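Putative lipoprotein YcdA (PDB 4R4G) is of unknown function but is probably a membrane-anchored lipoprotein of Bacillus subtilis, built from an Ig-like N-terminal domain and a C-terminal domain of mixed helices and strands. Local coordinates at residues L55-Q66 and K106-E115. Numbering follows the deposited sequence. Where two conformers were deposited one is given.
Sequences LNVDSMDFTLYQ and KQYELNYTPE
Asp61 OD2 is gripped twice: the backbone N of Asp58 donates to it over 2.9 Å, from above the carboxylate plane, and a water that also accepts from Tyr112 OH and from Glu115 N donates to it over 2.8 Å. That water donates to Asn56 O as well, so four protein groups meet on it and tie residues 55-61 to the end of 106-115. The strands that follow belong to one sheet of the Ig-like N-terminal domain: 62-66 and 107-112 run antiparallel, their axes 4.6 Å apart at closest approach. Thr63 with Asn111 and Tyr65 with Glu109 are the hydrogen-bonded pairs, Asn111 N to Thr63 O being the straightest bond at 172°. Thr113 N adds a bond to Asp61 O, carrying the ladder one step past the strand.

Phe62, Leu64, Tyr108, Leu110 and Tyr112 share the face turned to strands 39-48 and 93-102, which supply Val45, Val47, Leu98 and Phe100. Tyr112 CD1 lies over one face of the Phe62 ring, displaced toward its rim; the two ring planes are 34° apart and their centroids 4.8 Å. With CG opposite the backbone N (chi1 170°), the Tyr112 ring extends past Phe62 toward the water, its OH touching Leu55 CD2 and Val57 CG2, each at 3.8 Å. Replacing Phe62 by alanine would probably open a gap between Tyr112 and Leu98 and take away one of the surfaces that steady the tyrosine ring. Farther along, Leu64 CD1 meets Leu110 CD1 at 4.0 Å, the two side chains crossing nearly at right angles. At the far end Gln66 CG rests against Lys106 CB, while its OE1 accepts from Asp103 N and lies 3.6 Å from Tyr108 CE1, at the ring edge.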
loop_
_atom_site.group_PDB
_atom_site.type_symbol
_atom_site.label_atom_id
_atom_site.label_comp_id
_atom_site.label_asym_id
_atom_site.label_seq_id
_atom_site.Cartn_x
_atom_site.Cartn_y
_atom_site.Cartn_z
ATOM N N LEU A 55 0.540 39.666 -13.350
ATOM C CA LEU A 55 -0.209 39.060 -12.250
ATOM C C LEU A 55 0.575 37.978 -11.525
ATOM O O LEU A 55 0.950 36.981 -12.143
ATOM C CB LEU A 55 -1.491 38.442 -12.856
ATOM C CG LEU A 55 -2.477 37.723 -11.925
ATOM C CD1 LEU A 55 -3.148 38.697 -10.956
ATOM C CD2 LEU A 55 -3.509 36.960 -12.732
ATOM N N ASN A 56 0.763 38.133 -10.200
ATOM C CA ASN A 56 1.415 37.091 -9.397
ATOM C C ASN A 56 0.397 36.007 -9.086
ATOM O O ASN A 56 -0.714 36.339 -8.684
ATOM C CB ASN A 56 1.991 37.640 -8.094
ATOM C CG ASN A 56 2.976 38.768 -8.223
ATOM O OD1 ASN A 56 4.100 38.595 -8.707
ATOM N ND2 ASN A 56 2.617 39.916 -7.669
ATOM N N VAL A 57 0.752 34.715 -9.290
ATOM C CA VAL A 57 -0.162 33.608 -9.014
ATOM C C VAL A 57 0.531 32.634 -8.057
ATOM O O VAL A 57 1.645 32.179 -8.336
ATOM C CB VAL A 57 -0.715 32.913 -10.292
ATOM C CG1 VAL A 57 -1.598 31.712 -9.939
ATOM C CG2 VAL A 57 -1.490 33.904 -11.167
ATOM N N ASP A 58 -0.133 32.349 -6.913
ATOM C CA ASP A 58 0.359 31.467 -5.853
ATOM C C ASP A 58 -0.723 30.478 -5.434
ATOM O O ASP A 58 -1.914 30.722 -5.664
ATOM C CB ASP A 58 0.812 32.306 -4.632
ATOM C CG ASP A 58 1.655 31.568 -3.605
ATOM O OD1 ASP A 58 1.084 30.807 -2.804
ATOM O OD2 ASP A 58 2.888 31.755 -3.603
ATOM N N SER A 59 -0.292 29.358 -4.813
ATOM C CA SER A 59 -1.158 28.317 -4.259
ATOM C C SER A 59 -2.124 28.944 -3.235
ATOM O O SER A 59 -3.304 28.598 -3.202
ATOM C CB SER A 59 -0.313 27.228 -3.602
ATOM O OG SER A 59 1.023 27.257 -4.082
HETATM N N MSE A 60 -1.594 29.901 -2.404
HETATM C CA MSE A 60 -2.288 30.662 -1.352
HETATM C C MSE A 60 -3.494 31.453 -1.864
HETATM O O MSE A 60 -4.275 31.958 -1.068
HETATM C CB MSE A 60 -1.321 31.649 -0.682
HETATM C CG MSE A 60 -0.566 31.068 0.500
HETATM SE SE MSE A 60 0.658 32.381 1.268
HETATM C CE MSE A 60 1.168 31.358 2.877
ATOM N N ASP A 61 -3.645 31.598 -3.193
ATOM C CA ASP A 61 -4.749 32.350 -3.798
ATOM C C ASP A 61 -5.986 31.472 -3.911
ATOM O O ASP A 61 -7.066 31.950 -4.282
ATOM C CB ASP A 61 -4.366 32.891 -5.194
ATOM C CG ASP A 61 -3.131 33.747 -5.207
ATOM O OD1 ASP A 61 -2.809 34.342 -4.151
ATOM O OD2 ASP A 61 -2.488 33.833 -6.270
ATOM N N PHE A 62 -5.834 30.174 -3.628
ATOM C CA PHE A 62 -6.959 29.244 -3.709
ATOM C C PHE A 62 -7.282 28.699 -2.344
ATOM O O PHE A 62 -6.376 28.434 -1.551
ATOM C CB PHE A 62 -6.672 28.077 -4.677
ATOM C CG PHE A 62 -6.332 28.452 -6.102
ATOM C CD1 PHE A 62 -5.039 28.845 -6.446
ATOM C CD2 PHE A 62 -7.290 28.369 -7.107
ATOM C CE1 PHE A 62 -4.712 29.151 -7.764
ATOM C CE2 PHE A 62 -6.959 28.666 -8.430
ATOM C CZ PHE A 62 -5.668 29.044 -8.750
ATOM N N THR A 63 -8.582 28.543 -2.064
ATOM C CA THR A 63 -9.102 27.965 -0.825
ATOM C C THR A 63 -10.160 26.951 -1.208
ATOM O O THR A 63 -10.847 27.120 -2.224
ATOM C CB THR A 63 -9.639 29.036 0.145
ATOM O OG1 THR A 63 -10.710 29.733 -0.479
ATOM C CG2 THR A 63 -8.573 30.034 0.587
ATOM N N LEU A 64 -10.289 25.891 -0.419
ATOM C CA LEU A 64 -11.325 24.914 -0.675
ATOM C C LEU A 64 -12.241 24.816 0.504
ATOM O O LEU A 64 -11.782 24.786 1.645
ATOM C CB LEU A 64 -10.737 23.523 -0.989
ATOM C CG LEU A 64 -11.705 22.531 -1.617
ATOM C CD1 LEU A 64 -11.586 22.537 -3.111
ATOM C CD2 LEU A 64 -11.443 21.193 -1.138
ATOM N N TYR A 65 -13.532 24.712 0.226
ATOM C CA TYR A 65 -14.561 24.489 1.219
ATOM C C TYR A 65 -15.166 23.143 0.969
ATOM O O TYR A 65 -15.378 22.768 -0.182
ATOM C CB TYR A 65 -15.636 25.586 1.187
ATOM C CG TYR A 65 -15.173 26.892 1.803
ATOM C CD1 TYR A 65 -14.386 27.789 1.082
ATOM C CD2 TYR A 65 -15.535 27.241 3.098
ATOM C CE1 TYR A 65 -13.954 28.989 1.648
ATOM C CE2 TYR A 65 -15.055 28.407 3.696
ATOM C CZ TYR A 65 -14.279 29.287 2.963
ATOM O OH TYR A 65 -13.881 30.477 3.535
ATOM N N GLN A 66 -15.398 22.390 2.047
ATOM C CA GLN A 66 -16.118 21.129 2.054
ATOM C C GLN A 66 -17.369 21.430 2.803
ATOM O O GLN A 66 -17.297 21.822 3.976
ATOM C CB GLN A 66 -15.293 20.041 2.706
ATOM C CG GLN A 66 -15.957 18.707 2.691
ATOM C CD GLN A 66 -15.157 17.780 3.519
ATOM O OE1 GLN A 66 -14.247 17.117 3.028
ATOM N NE2 GLN A 66 -15.447 17.771 4.805
ATOM N N LYS A 106 -17.545 14.473 -0.788
ATOM C CA LYS A 106 -18.361 15.583 -0.312
ATOM C C LYS A 106 -18.545 16.637 -1.419
ATOM O O LYS A 106 -18.152 16.407 -2.574
ATOM C CB LYS A 106 -17.786 16.192 0.977
ATOM C CG LYS A 106 -17.706 15.225 2.175
ATOM C CD LYS A 106 -19.038 14.596 2.642
ATOM C CE LYS A 106 -18.883 13.702 3.863
ATOM N NZ LYS A 106 -20.145 12.967 4.204
ATOM N N GLN A 107 -19.208 17.754 -1.083
ATOM C CA GLN A 107 -19.438 18.837 -2.034
ATOM C C GLN A 107 -18.416 19.928 -1.788
ATOM O O GLN A 107 -18.433 20.574 -0.740
ATOM C CB GLN A 107 -20.880 19.354 -1.962
ATOM C CG GLN A 107 -21.922 18.304 -2.370
ATOM C CD GLN A 107 -21.587 17.603 -3.674
ATOM O OE1 GLN A 107 -21.406 18.237 -4.723
ATOM N NE2 GLN A 107 -21.466 16.274 -3.627
ATOM N N TYR A 108 -17.466 20.068 -2.714
ATOM C CA TYR A 108 -16.395 21.042 -2.564
ATOM C C TYR A 108 -16.670 22.297 -3.375
ATOM O O TYR A 108 -17.536 22.319 -4.256
ATOM C CB TYR A 108 -15.012 20.438 -2.912
ATOM C CG TYR A 108 -14.834 19.028 -2.374
ATOM C CD1 TYR A 108 -14.773 18.784 -0.999
ATOM C CD2 TYR A 108 -14.771 17.933 -3.234
ATOM C CE1 TYR A 108 -14.667 17.486 -0.499
ATOM C CE2 TYR A 108 -14.639 16.632 -2.743
ATOM C CZ TYR A 108 -14.588 16.414 -1.375
ATOM O OH TYR A 108 -14.479 15.137 -0.889
ATOM N N GLU A 109 -15.993 23.373 -2.976
ATOM C CA GLU A 109 -16.036 24.662 -3.598
ATOM C C GLU A 109 -14.636 25.209 -3.585
ATOM O O GLU A 109 -14.048 25.359 -2.519
ATOM C CB GLU A 109 -17.032 25.586 -2.913
ATOM C CG GLU A 109 -17.103 26.953 -3.575
ATOM C CD GLU A 109 -18.239 27.864 -3.157
ATOM O OE1 GLU A 109 -19.386 27.637 -3.614
ATOM O OE2 GLU A 109 -17.960 28.856 -2.443
ATOM N N LEU A 110 -14.072 25.429 -4.784
ATOM C CA LEU A 110 -12.753 25.998 -4.966
ATOM C C LEU A 110 -12.922 27.462 -5.282
ATOM O O LEU A 110 -13.673 27.789 -6.202
ATOM C CB LEU A 110 -11.988 25.270 -6.087
ATOM C CG LEU A 110 -10.559 25.745 -6.375
ATOM C CD1 LEU A 110 -9.599 25.212 -5.359
ATOM C CD2 LEU A 110 -10.106 25.290 -7.738
ATOM N N ASN A 111 -12.257 28.344 -4.502
ATOM C CA ASN A 111 -12.305 29.794 -4.740
ATOM C C ASN A 111 -10.922 30.282 -5.079
ATOM O O ASN A 111 -9.946 29.819 -4.498
ATOM C CB ASN A 111 -12.887 30.601 -3.557
ATOM C CG ASN A 111 -13.035 32.108 -3.838
ATOM O OD1 ASN A 111 -13.893 32.550 -4.625
ATOM N ND2 ASN A 111 -12.180 32.935 -3.230
ATOM N N TYR A 112 -10.837 31.195 -6.076
ATOM C CA TYR A 112 -9.601 31.824 -6.543
ATOM C C TYR A 112 -9.739 33.313 -6.405
ATOM O O TYR A 112 -10.684 33.879 -6.957
ATOM C CB TYR A 112 -9.236 31.457 -7.985
ATOM C CG TYR A 112 -8.099 32.303 -8.536
ATOM C CD1 TYR A 112 -6.811 32.210 -8.008
ATOM C CD2 TYR A 112 -8.320 33.228 -9.552
ATOM C CE1 TYR A 112 -5.759 32.971 -8.525
ATOM C CE2 TYR A 112 -7.283 34.021 -10.051
ATOM C CZ TYR A 112 -6.003 33.889 -9.537
ATOM O OH TYR A 112 -4.986 34.690 -10.020
ATOM N N THR A 113 -8.803 33.949 -5.662
ATOM C CA THR A 113 -8.764 35.394 -5.465
ATOM C C THR A 113 -7.418 35.867 -6.015
ATOM O O THR A 113 -6.366 35.628 -5.402
ATOM C CB THR A 113 -9.060 35.809 -4.002
ATOM O OG1 THR A 113 -10.419 35.477 -3.692
ATOM C CG2 THR A 113 -8.862 37.308 -3.761
ATOM N N PRO A 114 -7.456 36.519 -7.200
ATOM C CA PRO A 114 -6.208 37.007 -7.830
ATOM C C PRO A 114 -5.484 38.053 -6.992
ATOM O O PRO A 114 -6.125 38.809 -6.262
ATOM C CB PRO A 114 -6.682 37.598 -9.161
ATOM C CG PRO A 114 -8.118 37.904 -8.949
ATOM C CD PRO A 114 -8.634 36.842 -8.030
ATOM N N GLU A 115 -4.133 38.042 -7.068
ATOM C CA GLU A 115 -3.252 38.944 -6.322
ATOM C C GLU A 115 -3.262 40.285 -7.034
ATOM O O GLU A 115 -2.372 40.614 -7.829
ATOM C CB GLU A 115 -1.842 38.358 -6.173
ATOM C CG GLU A 115 -1.799 37.095 -5.336
ATOM C CD GLU A 115 -0.445 36.561 -4.901
ATOM O OE1 GLU A 115 0.585 37.205 -5.203
ATOM O OE2 GLU A 115 -0.416 35.504 -4.226
HETATM O O HOH W 1 0.177 41.076 -8.119
HETATM O O HOH W 2 -3.163 35.657 -8.310
#